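PDB 6BO3: A223 penton protein C-terminal domain-containing protein from Sulfolobus turreted icosahedral virus 1, which forms part of the turret projecting from the viral capsid, where it probably serves as a structural penton-associated component built from two beta-sandwich domains. Local coordinates for residues 43-48 with 113-118; 59-64 with 92-97; 164-169 with 208-213; 171-176 with 187-192. The protein carries 1 engineered substitution. All coordinates share one frame; numbering follows the deposited sequence.

Interaction 1 of 4, residues 43-48 with 113-118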
loop_
_atom_site.group_PDB
_atom_site.type_symbol
_atom_site.label_atom_id
_atom_site.label_comp_id
_atom_site.label_asym_id
_atom_site.label_seq_id
_atom_site.Cartn_x
_atom_site.Cartn_y
_atom_site.Cartn_z
ATOM N N ASN A 43 15.431 25.546 -3.272
ATOM C CA ASN A 43 15.043 24.207 -3.687
ATOM C C ASN A 43 13.582 23.929 -3.477
ATOM O O ASN A 43 12.913 24.584 -2.677
ATOM C CB ASN A 43 15.823 23.159 -2.896
ATOM C CG ASN A 43 17.305 23.186 -3.181
ATOM O OD1 ASN A 43 17.725 23.323 -4.324
ATOM N ND2 ASN A 43 18.115 23.036 -2.135
ATOM N N SER A 44 13.111 22.908 -4.184
ATOM C CA SER A 44 11.761 22.417 -4.049
ATOM C C SER A 44 11.809 20.908 -3.814
ATOM O O SER A 44 12.719 20.268 -4.292
ATOM C CB SER A 44 11.004 22.708 -5.327
ATOM O OG SER A 44 9.628 22.617 -5.079
ATOM N N PHE A 45 10.839 20.355 -3.089
ATOM C CA PHE A 45 10.792 18.907 -2.812
ATOM C C PHE A 45 9.487 18.319 -3.325
ATOM O O PHE A 45 8.432 18.893 -3.109
ATOM C CB PHE A 45 10.906 18.611 -1.313
ATOM C CG PHE A 45 10.919 17.135 -0.989
ATOM C CD1 PHE A 45 9.846 16.532 -0.338
ATOM C CD2 PHE A 45 11.992 16.333 -1.373
ATOM C CE1 PHE A 45 9.856 15.162 -0.061
ATOM C CE2 PHE A 45 12.004 14.962 -1.100
ATOM C CZ PHE A 45 10.940 14.385 -0.431
ATOM N N SER A 46 9.581 17.172 -3.976
ATOM C CA SER A 46 8.437 16.406 -4.455
ATOM C C SER A 46 8.683 14.984 -3.986
ATOM O O SER A 46 9.781 14.476 -4.196
ATOM C CB SER A 46 8.397 16.417 -5.984
ATOM O OG SER A 46 8.163 17.718 -6.475
ATOM N N GLY A 47 7.694 14.355 -3.354
ATOM C CA GLY A 47 7.874 13.005 -2.786
ATOM C C GLY A 47 6.957 12.769 -1.609
ATOM O O GLY A 47 5.822 13.258 -1.589
ATOM N N LEU A 48 7.451 12.030 -0.614
ATOM C CA LEU A 48 6.613 11.478 0.431
ATOM C C LEU A 48 7.380 11.449 1.743
ATOM O O LEU A 48 8.588 11.210 1.763
ATOM C CB LEU A 48 6.176 10.028 0.105
ATOM C CG LEU A 48 5.473 9.625 -1.210
ATOM C CD1 LEU A 48 5.489 8.107 -1.401
ATOM C CD2 LEU A 48 4.053 10.137 -1.238
ATOM N N VAL A 113 10.024 6.524 10.220
ATOM C CA VAL A 113 9.646 7.667 9.412
ATOM C C VAL A 113 10.493 7.704 8.132
ATOM O O VAL A 113 11.738 7.752 8.196
ATOM C CB VAL A 113 9.760 8.947 10.255
ATOM C CG1 VAL A 113 9.517 10.176 9.399
ATOM C CG2 VAL A 113 8.766 8.899 11.402
ATOM N N LYS A 114 9.823 7.608 6.975
ATOM C CA LYS A 114 10.503 7.532 5.687
ATOM C C LYS A 114 10.274 8.781 4.851
ATOM O O LYS A 114 9.121 9.215 4.653
ATOM C CB LYS A 114 10.060 6.317 4.863
ATOM C CG LYS A 114 10.040 4.988 5.584
ATOM C CD LYS A 114 9.068 4.048 4.877
ATOM C CE LYS A 114 9.641 2.669 4.645
ATOM N NZ LYS A 114 8.998 2.056 3.451
ATOM N N LEU A 115 11.389 9.332 4.371
ATOM C CA LEU A 115 11.424 10.466 3.455
ATOM C C LEU A 115 12.017 10.004 2.120
ATOM O O LEU A 115 13.176 9.543 2.031
ATOM C CB LEU A 115 12.240 11.621 4.036
ATOM C CG LEU A 115 12.138 12.928 3.258
ATOM C CD1 LEU A 115 10.711 13.421 3.355
ATOM C CD2 LEU A 115 13.133 13.958 3.788
ATOM N N LYS A 116 11.192 10.107 1.082
ATOM C CA LYS A 116 11.546 9.644 -0.241
ATOM C C LYS A 116 11.074 10.670 -1.264
ATOM O O LYS A 116 9.908 11.074 -1.239
ATOM C CB LYS A 116 10.843 8.323 -0.588
ATOM C CG LYS A 116 11.090 7.150 0.319
ATOM C CD LYS A 116 10.375 5.948 -0.264
ATOM C CE LYS A 116 10.509 4.724 0.612
ATOM N NZ LYS A 116 10.678 3.519 -0.234
ATOM N N GLY A 117 11.962 11.073 -2.163
ATOM C CA GLY A 117 11.574 11.978 -3.229
ATOM C C GLY A 117 12.758 12.595 -3.928
ATOM O O GLY A 117 13.862 12.047 -3.916
ATOM N N THR A 118 12.517 13.762 -4.512
ATOM C CA THR A 118 13.497 14.459 -5.317
ATOM C C THR A 118 13.571 15.896 -4.836
ATOM O O THR A 118 12.554 16.499 -4.514
ATOM C CB THR A 118 13.116 14.444 -6.818
ATOM O OG1 THR A 118 11.836 15.057 -7.014
ATOM C CG2 THR A 118 13.061 13.014 -7.355
#
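Leu115 sends its CD1 methyl toward the aromatic ring of Phe45, reaching CZ at 3.9 Å, while the same methyl also lies near the carbonyl oxygen of Leu48. The two side chains run obliquely past each other on the buried side of the sheet. Phe45 CG is anti to its own nitrogen (chi1 -178°), which carries the ring to the backbone of strand 113-118. Lys116, next in the strand, exchanges two backbone hydrogen bonds with Leu48: Leu48 N reaches Lys116 O at 2.7 Å and Lys116 N reaches Leu48 O at 2.9 Å. The lysine chain itself leads away along the outer face, beside Asp23 of strand 20-28.

At Gly117 the antiparallel pairing becomes very close, with its CA 3.9 Å from Gly47 CA in a non-hydrogen-bonded pair. The ring of Phe45 lies obliquely against this glycine, CE2 standing 3.7 Å from Gly117 CA, and a CB here would run into CZ of the ring and Ser46 O; both glycines also have backbone angles that only glycine adopts comfortably. The chain of 43-48 turns a corner at Gly47. These strands are neighbours in the five-stranded sheet of the N-terminal beta sandwich, and Phe45 belongs to its interior, where it meets Phe89 edge-to-face.

Thr118 closes a second pair of bonds, Thr118 N to Ser46 O at 2.8 Å and Ser46 N to Thr118 O at 3.1 Å. The same Thr118 oxygen lies 3.2 Å from Phe45 CD2. On the opposite face, Thr118 OG1 touches Ser46 CB, whereas the serine hydroxyl is engaged by Asn91 N and His120 NE2.

Interaction 2 of 4, residues 59-64 with 92-97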
loop_
_atom_site.group_PDB
_atom_site.type_symbol
_atom_site.label_atom_id
_atom_site.label_comp_id
_atom_site.label_asym_id
_atom_site.label_seq_id
_atom_site.Cartn_x
_atom_site.Cartn_y
_atom_site.Cartn_z
ATOM N N VAL A 59 5.284 17.503 12.047
ATOM C CA VAL A 59 6.138 17.799 10.900
ATOM C C VAL A 59 6.146 19.311 10.688
ATOM O O VAL A 59 5.110 19.889 10.357
ATOM C CB VAL A 59 5.662 17.083 9.615
ATOM C CG1 VAL A 59 6.572 17.386 8.437
ATOM C CG2 VAL A 59 5.579 15.572 9.808
ATOM N N LEU A 60 7.304 19.946 10.885
ATOM C CA LEU A 60 7.454 21.373 10.584
ATOM C C LEU A 60 8.156 21.584 9.218
ATOM O O LEU A 60 9.257 21.101 8.955
ATOM C CB LEU A 60 8.149 22.086 11.745
ATOM C CG LEU A 60 8.055 23.606 11.948
ATOM C CD1 LEU A 60 6.652 24.191 11.819
ATOM C CD2 LEU A 60 8.637 23.940 13.315
ATOM N N LEU A 61 7.467 22.273 8.329
ATOM C CA LEU A 61 8.004 22.616 7.023
ATOM C C LEU A 61 8.421 24.078 7.072
ATOM O O LEU A 61 7.583 24.958 7.258
ATOM C CB LEU A 61 6.960 22.396 5.939
ATOM C CG LEU A 61 6.352 20.994 5.841
ATOM C CD1 LEU A 61 5.307 20.994 4.749
ATOM C CD2 LEU A 61 7.369 19.892 5.612
ATOM N N LEU A 62 9.716 24.329 6.907
ATOM C CA LEU A 62 10.295 25.654 7.127
ATOM C C LEU A 62 10.828 26.195 5.826
ATOM O O LEU A 62 11.650 25.546 5.184
ATOM C CB LEU A 62 11.476 25.587 8.098
ATOM C CG LEU A 62 11.284 25.295 9.580
ATOM C CD1 LEU A 62 10.736 23.901 9.785
ATOM C CD2 LEU A 62 12.621 25.440 10.291
ATOM N N LYS A 63 10.374 27.382 5.442
ATOM C CA LYS A 63 10.892 28.030 4.227
ATOM C C LYS A 63 12.354 28.470 4.338
ATOM O O LYS A 63 13.034 28.546 3.323
ATOM C CB LYS A 63 9.992 29.190 3.771
ATOM C CG LYS A 63 9.042 28.746 2.671
ATOM C CD LYS A 63 7.956 29.758 2.369
ATOM C CE LYS A 63 6.980 29.196 1.344
ATOM N NZ LYS A 63 5.601 29.727 1.497
ATOM N N LYS A 64 12.832 28.734 5.555
ATOM C CA LYS A 64 14.247 29.071 5.795
ATOM C C LYS A 64 14.805 28.173 6.911
ATOM O O LYS A 64 14.058 27.729 7.781
ATOM C CB LYS A 64 14.387 30.556 6.169
ATOM C CG LYS A 64 13.450 31.490 5.400
ATOM C CD LYS A 64 13.432 32.906 5.963
ATOM C CE LYS A 64 12.123 33.629 5.661
ATOM N NZ LYS A 64 12.058 34.198 4.279
ATOM N N VAL A 92 7.229 21.559 -3.523
ATOM C CA VAL A 92 7.025 22.383 -2.322
ATOM C C VAL A 92 8.362 23.069 -1.986
ATOM O O VAL A 92 9.364 22.381 -1.767
ATOM C CB VAL A 92 6.506 21.531 -1.122
ATOM C CG1 VAL A 92 6.254 22.385 0.105
ATOM C CG2 VAL A 92 5.220 20.758 -1.484
ATOM N N PRO A 93 8.389 24.416 -1.961
ATOM C CA PRO A 93 9.626 25.113 -1.631
ATOM C C PRO A 93 9.838 25.030 -0.124
ATOM O O PRO A 93 9.090 25.619 0.650
ATOM C CB PRO A 93 9.373 26.545 -2.109
ATOM C CG PRO A 93 7.892 26.719 -2.063
ATOM C CD PRO A 93 7.254 25.352 -2.073
ATOM N N ILE A 94 10.815 24.233 0.273
ATOM C CA ILE A 94 11.082 23.955 1.676
ATOM C C ILE A 94 12.582 24.029 1.778
ATOM O O ILE A 94 13.260 23.549 0.877
ATOM C CB ILE A 94 10.687 22.514 2.074
ATOM C CG1 ILE A 94 9.196 22.270 1.910
ATOM C CG2 ILE A 94 11.099 22.223 3.511
ATOM C CD1 ILE A 94 8.815 20.811 2.048
ATOM N N ALA A 95 13.086 24.637 2.849
ATOM C CA ALA A 95 14.510 24.574 3.168
ATOM C C ALA A 95 14.847 23.495 4.203
ATOM O O ALA A 95 15.965 23.008 4.219
ATOM C CB ALA A 95 15.007 25.924 3.644
ATOM N N GLU A 96 13.898 23.159 5.071
ATOM C CA GLU A 96 14.102 22.156 6.129
ATOM C C GLU A 96 12.773 21.499 6.484
ATOM O O GLU A 96 11.739 22.181 6.501
ATOM C CB GLU A 96 14.756 22.772 7.385
ATOM C CG GLU A 96 15.050 21.748 8.476
ATOM C CD GLU A 96 15.742 22.305 9.715
ATOM O OE1 GLU A 96 16.266 21.481 10.496
ATOM O OE2 GLU A 96 15.762 23.539 9.930
ATOM N N ILE A 97 12.806 20.178 6.696
ATOM C CA ILE A 97 11.699 19.407 7.254
ATOM C C ILE A 97 12.136 18.951 8.654
ATOM O O ILE A 97 13.200 18.313 8.813
ATOM C CB ILE A 97 11.318 18.162 6.393
ATOM C CG1 ILE A 97 10.922 18.542 4.961
ATOM C CG2 ILE A 97 10.177 17.382 7.035
ATOM C CD1 ILE A 97 11.084 17.400 3.968
#
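Leu61 and Ile97 lie side by side and point the same way, Leu61 CD2 resting 3.9 Å from Ile97 CG1. Ile94 crosses Leu61 obliquely and brings its CD1 to 4.0 Å from the same CD2, so one leucine branch is shared by two isoleucines. With Ile97 CG1 beside the backbone nitrogen (chi1 -59°), CG2 falls anti to that nitrogen and meets Val59 CG1 at 3.9 Å, again with the two side chains parallel. Phe89 of strand 85-93 packs on both Leu61 and Ile94.

Leu62 and Glu96 form a matching pair on the other face. The glutamate is extended, and its OE2 passes 3.7 Å from Leu62 CD2, an apolar flank for a carboxylate oxygen. Ala95 directs its methyl at the chain end of 59-64, its CB lying 3.3 Å from Lys63 O.

The backbone explains these placements. Leu62 N donates to Glu96 O at 3.0 Å, while Leu62 O accepts from both Ala95 N at 2.9 Å and Glu96 N at 3.3 Å, the two donors lying in its carbonyl plane. Two residues thus oppose one, which makes this a classic beta bulge at the start of strand 96-101, in the four-stranded sheet of the N-terminal beta sandwich.

Interaction 3 of 4, residues 164-169 with 208-213. Engineered in segment 208-213: Met208 (natural residue Leu).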
loop_
_atom_site.group_PDB
_atom_site.type_symbol
_atom_site.label_atom_id
_atom_site.label_comp_id
_atom_site.label_asym_id
_atom_site.label_seq_id
_atom_site.Cartn_x
_atom_site.Cartn_y
_atom_site.Cartn_z
ATOM N N ILE A 164 -8.828 -14.397 -8.722
ATOM C CA ILE A 164 -8.628 -15.477 -9.688
ATOM C C ILE A 164 -8.315 -14.843 -11.048
ATOM O O ILE A 164 -9.215 -14.277 -11.681
ATOM C CB ILE A 164 -9.885 -16.376 -9.783
ATOM C CG1 ILE A 164 -10.285 -16.920 -8.407
ATOM C CG2 ILE A 164 -9.701 -17.532 -10.743
ATOM C CD1 ILE A 164 -11.651 -16.455 -7.965
ATOM N N SER A 165 -7.059 -14.925 -11.492
ATOM C CA SER A 165 -6.646 -14.378 -12.806
ATOM C C SER A 165 -6.614 -15.541 -13.800
ATOM O O SER A 165 -5.930 -16.542 -13.578
ATOM C CB SER A 165 -5.280 -13.662 -12.711
ATOM O OG SER A 165 -4.616 -13.524 -13.956
ATOM N N ILE A 166 -7.400 -15.423 -14.866
ATOM C CA ILE A 166 -7.481 -16.448 -15.892
ATOM C C ILE A 166 -7.023 -15.808 -17.195
ATOM O O ILE A 166 -7.632 -14.853 -17.665
ATOM C CB ILE A 166 -8.911 -17.015 -16.017
ATOM C CG1 ILE A 166 -9.414 -17.514 -14.655
ATOM C CG2 ILE A 166 -8.976 -18.073 -17.111
ATOM C CD1 ILE A 166 -8.602 -18.649 -14.057
ATOM N N THR A 167 -5.924 -16.299 -17.766
ATOM C CA THR A 167 -5.459 -15.770 -19.051
ATOM C C THR A 167 -5.889 -16.691 -20.220
ATOM O O THR A 167 -5.614 -17.898 -20.252
ATOM C CB THR A 167 -3.929 -15.516 -19.067
ATOM O OG1 THR A 167 -3.568 -14.605 -18.010
ATOM C CG2 THR A 167 -3.490 -14.950 -20.422
ATOM N N ASN A 168 -6.587 -16.132 -21.188
ATOM C CA ASN A 168 -6.991 -16.954 -22.325
ATOM C C ASN A 168 -7.082 -16.100 -23.565
ATOM O O ASN A 168 -7.177 -14.884 -23.463
ATOM C CB ASN A 168 -8.313 -17.657 -22.013
ATOM C CG ASN A 168 -8.575 -18.843 -22.924
ATOM O OD1 ASN A 168 -9.147 -18.680 -23.985
ATOM N ND2 ASN A 168 -8.157 -20.036 -22.509
ATOM N N THR A 169 -7.039 -16.750 -24.725
ATOM C CA THR A 169 -7.078 -16.069 -26.019
ATOM C C THR A 169 -8.403 -15.350 -26.207
ATOM O O THR A 169 -8.439 -14.209 -26.665
ATOM C CB THR A 169 -6.891 -17.062 -27.181
ATOM O OG1 THR A 169 -7.931 -18.051 -27.149
ATOM C CG2 THR A 169 -5.549 -17.760 -27.078
ATOM N N MET A 208 -13.058 -25.621 -9.612
ATOM C CA MET A 208 -13.015 -24.681 -10.715
ATOM C C MET A 208 -12.994 -25.482 -12.012
ATOM O O MET A 208 -12.328 -26.512 -12.108
ATOM C CB MET A 208 -11.773 -23.809 -10.605
ATOM C CG MET A 208 -11.775 -22.621 -11.553
ATOM S SD MET A 208 -10.214 -21.718 -11.583
ATOM C CE MET A 208 -9.224 -22.877 -12.506
ATOM N N THR A 209 -13.738 -25.027 -13.010
ATOM C CA THR A 209 -13.775 -25.714 -14.289
ATOM C C THR A 209 -13.737 -24.631 -15.346
ATOM O O THR A 209 -14.588 -23.733 -15.322
ATOM C CB THR A 209 -15.050 -26.546 -14.449
ATOM O OG1 THR A 209 -15.076 -27.590 -13.462
ATOM C CG2 THR A 209 -15.111 -27.170 -15.840
ATOM N N LEU A 210 -12.737 -24.703 -16.230
ATOM C CA LEU A 210 -12.624 -23.770 -17.359
ATOM C C LEU A 210 -12.919 -24.469 -18.686
ATOM O O LEU A 210 -12.713 -25.682 -18.851
ATOM C CB LEU A 210 -11.243 -23.074 -17.400
ATOM C CG LEU A 210 -10.603 -22.503 -16.120
ATOM C CD1 LEU A 210 -9.244 -21.885 -16.398
ATOM C CD2 LEU A 210 -11.429 -21.451 -15.414
ATOM N N THR A 211 -13.401 -23.688 -19.641
ATOM C CA THR A 211 -13.821 -24.203 -20.944
ATOM C C THR A 211 -12.660 -24.368 -21.939
ATOM O O THR A 211 -12.836 -25.000 -22.972
ATOM C CB THR A 211 -14.905 -23.297 -21.575
ATOM O OG1 THR A 211 -14.371 -21.988 -21.804
ATOM C CG2 THR A 211 -16.085 -23.179 -20.657
ATOM N N SER A 212 -11.503 -23.768 -21.650
ATOM C CA SER A 212 -10.243 -24.142 -22.307
ATOM C C SER A 212 -9.016 -23.828 -21.443
ATOM O O SER A 212 -9.039 -22.973 -20.537
ATOM C CB SER A 212 -10.105 -23.532 -23.717
ATOM O OG SER A 212 -9.677 -22.184 -23.702
ATOM N N SER A 213 -7.945 -24.563 -21.711
ATOM C CA SER A 213 -6.733 -24.432 -20.930
ATOM C C SER A 213 -6.197 -22.987 -20.902
ATOM O O SER A 213 -6.013 -22.354 -21.943
ATOM C CB SER A 213 -5.671 -25.400 -21.436
ATOM O OG SER A 213 -4.559 -25.365 -20.570
#
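Ile166 and Leu210 reach toward each other tip to tip across the core of a beta sandwich, linking strand 160-167 of one four-stranded sheet to strand 204-210 of the other. The segment axes are 11.0 Å apart and inclined by only 20°, a spacing bridged by side chains. Ile166 CG2 approaches Leu210 CD1 to 3.9 Å, and Ile166 CD1 touches the same methyl at 4.0 Å. Both isoleucine methyls can converge there because CG2 is anti to the backbone nitrogen while the CG1 branch folds back at its second torsion. Leu210 is extended beyond CG, bringing CD1 forward to meet them.

Met208, an engineered residue where the natural protein has leucine, enters the same core. Its extended first two torsions carry the sulfur inward to face both isoleucines, with Met208 SD 4.3 Å from Ile164 CG2 and equally far from Ile166 CD1; the bend at the last torsion turns only the terminal methyl. Leu190 in the same sheet and Ile216 in the facing one pack against this methionine.

Toward the end of the sandwich the contact becomes polar. Asn168 swings its amide across to the corner at Thr211 and Ser212, with CG anti to the backbone nitrogen (chi1 -162°). Its amide nitrogen also bonds Ser214 OG, and its OD1 engages Ser170 OG, so both ends of the amide are held and its rotation is probably fixed. Across the contact Asn168 ND2 donates to Ser212 OG at 2.9 Å, the serine oxygen tilted 23° out of the amide plane.

Interaction 4 of 4, residues 171-176 with 187-192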
loop_
_atom_site.group_PDB
_atom_site.type_symbol
_atom_site.label_atom_id
_atom_site.label_comp_id
_atom_site.label_asym_id
_atom_site.label_seq_id
_atom_site.Cartn_x
_atom_site.Cartn_y
_atom_site.Cartn_z
ATOM N N THR A 171 -12.109 -13.647 -24.932
ATOM C CA THR A 171 -12.546 -12.720 -23.884
ATOM C C THR A 171 -13.971 -13.054 -23.452
ATOM O O THR A 171 -14.745 -13.600 -24.234
ATOM C CB THR A 171 -12.505 -11.261 -24.381
ATOM O OG1 THR A 171 -11.147 -10.884 -24.636
ATOM C CG2 THR A 171 -13.103 -10.296 -23.354
ATOM N N GLY A 172 -14.309 -12.710 -22.214
ATOM C CA GLY A 172 -15.660 -12.893 -21.692
ATOM C C GLY A 172 -15.698 -14.126 -20.812
ATOM O O GLY A 172 -14.779 -14.372 -20.041
ATOM N N ASN A 173 -16.742 -14.930 -20.955
ATOM C CA ASN A 173 -16.915 -16.117 -20.101
ATOM C C ASN A 173 -15.814 -17.190 -20.313
ATOM O O ASN A 173 -15.458 -17.503 -21.450
ATOM C CB ASN A 173 -18.315 -16.707 -20.340
ATOM C CG ASN A 173 -19.421 -15.663 -20.211
ATOM O OD1 ASN A 173 -19.635 -15.090 -19.136
ATOM N ND2 ASN A 173 -20.127 -15.405 -21.312
ATOM N N ILE A 174 -15.264 -17.736 -19.228
ATOM C CA ILE A 174 -14.184 -18.738 -19.336
ATOM C C ILE A 174 -14.343 -19.977 -18.446
ATOM O O ILE A 174 -13.656 -20.996 -18.659
ATOM C CB ILE A 174 -12.797 -18.072 -19.100
ATOM C CG1 ILE A 174 -11.632 -18.962 -19.566
ATOM C CG2 ILE A 174 -12.626 -17.668 -17.643
ATOM C CD1 ILE A 174 -11.650 -19.346 -21.034
ATOM N N GLY A 175 -15.218 -19.892 -17.453
ATOM C CA GLY A 175 -15.591 -21.055 -16.671
ATOM C C GLY A 175 -16.335 -20.733 -15.403
ATOM O O GLY A 175 -17.000 -19.696 -15.296
ATOM N N GLN A 176 -16.175 -21.618 -14.418
ATOM C CA GLN A 176 -16.945 -21.571 -13.188
ATOM C C GLN A 176 -16.060 -21.947 -12.029
ATOM O O GLN A 176 -15.217 -22.835 -12.173
ATOM C CB GLN A 176 -18.152 -22.519 -13.322
ATOM C CG GLN A 176 -18.827 -22.331 -14.688
ATOM C CD GLN A 176 -20.305 -22.627 -14.703
ATOM O OE1 GLN A 176 -21.108 -21.770 -15.083
ATOM N NE2 GLN A 176 -20.680 -23.851 -14.325
ATOM N N THR A 187 -21.481 -20.201 -6.365
ATOM C CA THR A 187 -20.902 -20.509 -7.639
ATOM C C THR A 187 -20.828 -19.228 -8.475
ATOM O O THR A 187 -21.756 -18.406 -8.472
ATOM C CB THR A 187 -21.700 -21.631 -8.309
ATOM O OG1 THR A 187 -21.586 -22.822 -7.506
ATOM C CG2 THR A 187 -21.175 -21.905 -9.684
ATOM N N PHE A 188 -19.710 -19.077 -9.175
ATOM C CA PHE A 188 -19.352 -17.825 -9.845
ATOM C C PHE A 188 -19.083 -18.044 -11.335
ATOM O O PHE A 188 -18.573 -19.098 -11.761
ATOM C CB PHE A 188 -18.148 -17.171 -9.154
ATOM C CG PHE A 188 -18.432 -16.704 -7.755
ATOM C CD1 PHE A 188 -18.275 -17.554 -6.670
ATOM C CD2 PHE A 188 -18.877 -15.411 -7.522
ATOM C CE1 PHE A 188 -18.546 -17.112 -5.378
ATOM C CE2 PHE A 188 -19.147 -14.964 -6.244
ATOM C CZ PHE A 188 -18.985 -15.817 -5.166
ATOM N N ASN A 189 -19.450 -17.034 -12.119
ATOM C CA ASN A 189 -19.304 -17.050 -13.567
ATOM C C ASN A 189 -17.970 -16.388 -13.837
ATOM O O ASN A 189 -17.893 -15.169 -13.833
ATOM C CB ASN A 189 -20.457 -16.244 -14.202
ATOM C CG ASN A 189 -20.752 -16.645 -15.642
ATOM O OD1 ASN A 189 -20.446 -17.763 -16.065
ATOM N ND2 ASN A 189 -21.397 -15.744 -16.392
ATOM N N LEU A 190 -16.918 -17.191 -14.016
ATOM C CA LEU A 190 -15.550 -16.676 -14.164
ATOM C C LEU A 190 -15.317 -16.066 -15.540
ATOM O O LEU A 190 -15.678 -16.662 -16.554
ATOM C CB LEU A 190 -14.509 -17.790 -13.995
ATOM C CG LEU A 190 -13.958 -18.179 -12.621
ATOM C CD1 LEU A 190 -12.845 -19.167 -12.877
ATOM C CD2 LEU A 190 -13.425 -17.003 -11.830
ATOM N N GLN A 191 -14.660 -14.911 -15.561
ATOM C CA GLN A 191 -14.320 -14.216 -16.797
ATOM C C GLN A 191 -12.825 -14.328 -17.050
ATOM O O GLN A 191 -12.049 -14.495 -16.104
ATOM C CB GLN A 191 -14.706 -12.741 -16.683
ATOM C CG GLN A 191 -16.180 -12.500 -16.378
ATOM C CD GLN A 191 -17.110 -13.002 -17.474
ATOM O OE1 GLN A 191 -17.239 -12.377 -18.523
ATOM N NE2 GLN A 191 -17.777 -14.126 -17.228
ATOM N N THR A 192 -12.419 -14.229 -18.317
ATOM C CA THR A 192 -11.007 -14.035 -18.636
ATOM C C THR A 192 -10.573 -12.711 -17.991
ATOM O O THR A 192 -11.336 -11.748 -17.942
ATOM C CB THR A 192 -10.715 -14.035 -20.158
ATOM O OG1 THR A 192 -11.386 -12.940 -20.779
ATOM C CG2 THR A 192 -11.158 -15.340 -20.818
HETATM O O HOH W 1 -13.213 -10.765 -19.563
HETATM O O HOH W 2 -18.109 -18.514 -17.662
#
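Asn173 and Gln191 lie side by side, joined by a nearly straight hydrogen bond from Gln191 NE2 to Asn173 OD1 at 2.8 Å. The donor uses its own amide plane, yet approaches the asparagine carbonyl from 30° off that group's plane, and the two amides are turned 78° apart. Gln191 achieves this by bending at its second torsion (chi2 -63°), which folds the amide back over Gly172. On the buried side, Ile174 crosses Thr192 at about a right angle, its CB 3.6 Å from Thr192 CG2, and its CG2 methyl presses against the backbone of Leu190 and Gln191.

Backbone bonds set these side chains in place. Thr192 N donates to Gly172 O at 2.9 Å, and Leu190 N to Gly175 O at 2.8 Å. Leu190 O takes Ile174 N at 2.9 Å and, weakly, Gly175 N at 3.4 Å; two residues facing one form a classic beta bulge that shifts the register. Gly172 and Gly175 adopt backbone angles at which a CB would collide with the preceding carbonyl. A water bound to Asn189 OD1 lies 2.9 Å from Gly175 O.

The pairing belongs to the hairpin of strands 173-181 and 184-191. Strand 204-210 borders its first strand within the sheet, while Ile174 packs on Ile166 and Leu190 on Ile164, both of strand 160-167 in the facing sheet.

In the fold
The four contacts fall into two pairs at opposite ends of an elongated, helix-free chain of strands and loops. Interactions 1 and 2 belong to the N-terminal sandwich, with centres about 11 Å apart; strand 85-93, neighbour of strand 44-53, leads directly into the bulge of interaction 2. Interactions 3 and 4 have centres about 8 Å apart in the second sandwich, where strands 204-210 and 173-181 are adjacent. Along the chain, 59-64 and 92-97 fall between the segments of interaction 1, and interaction 4 likewise between those of interaction 3. Contacts of different pairs have centres about 43 to 53 Å apart and do not touch, consistent with two separately packed domains in series within a turret protein.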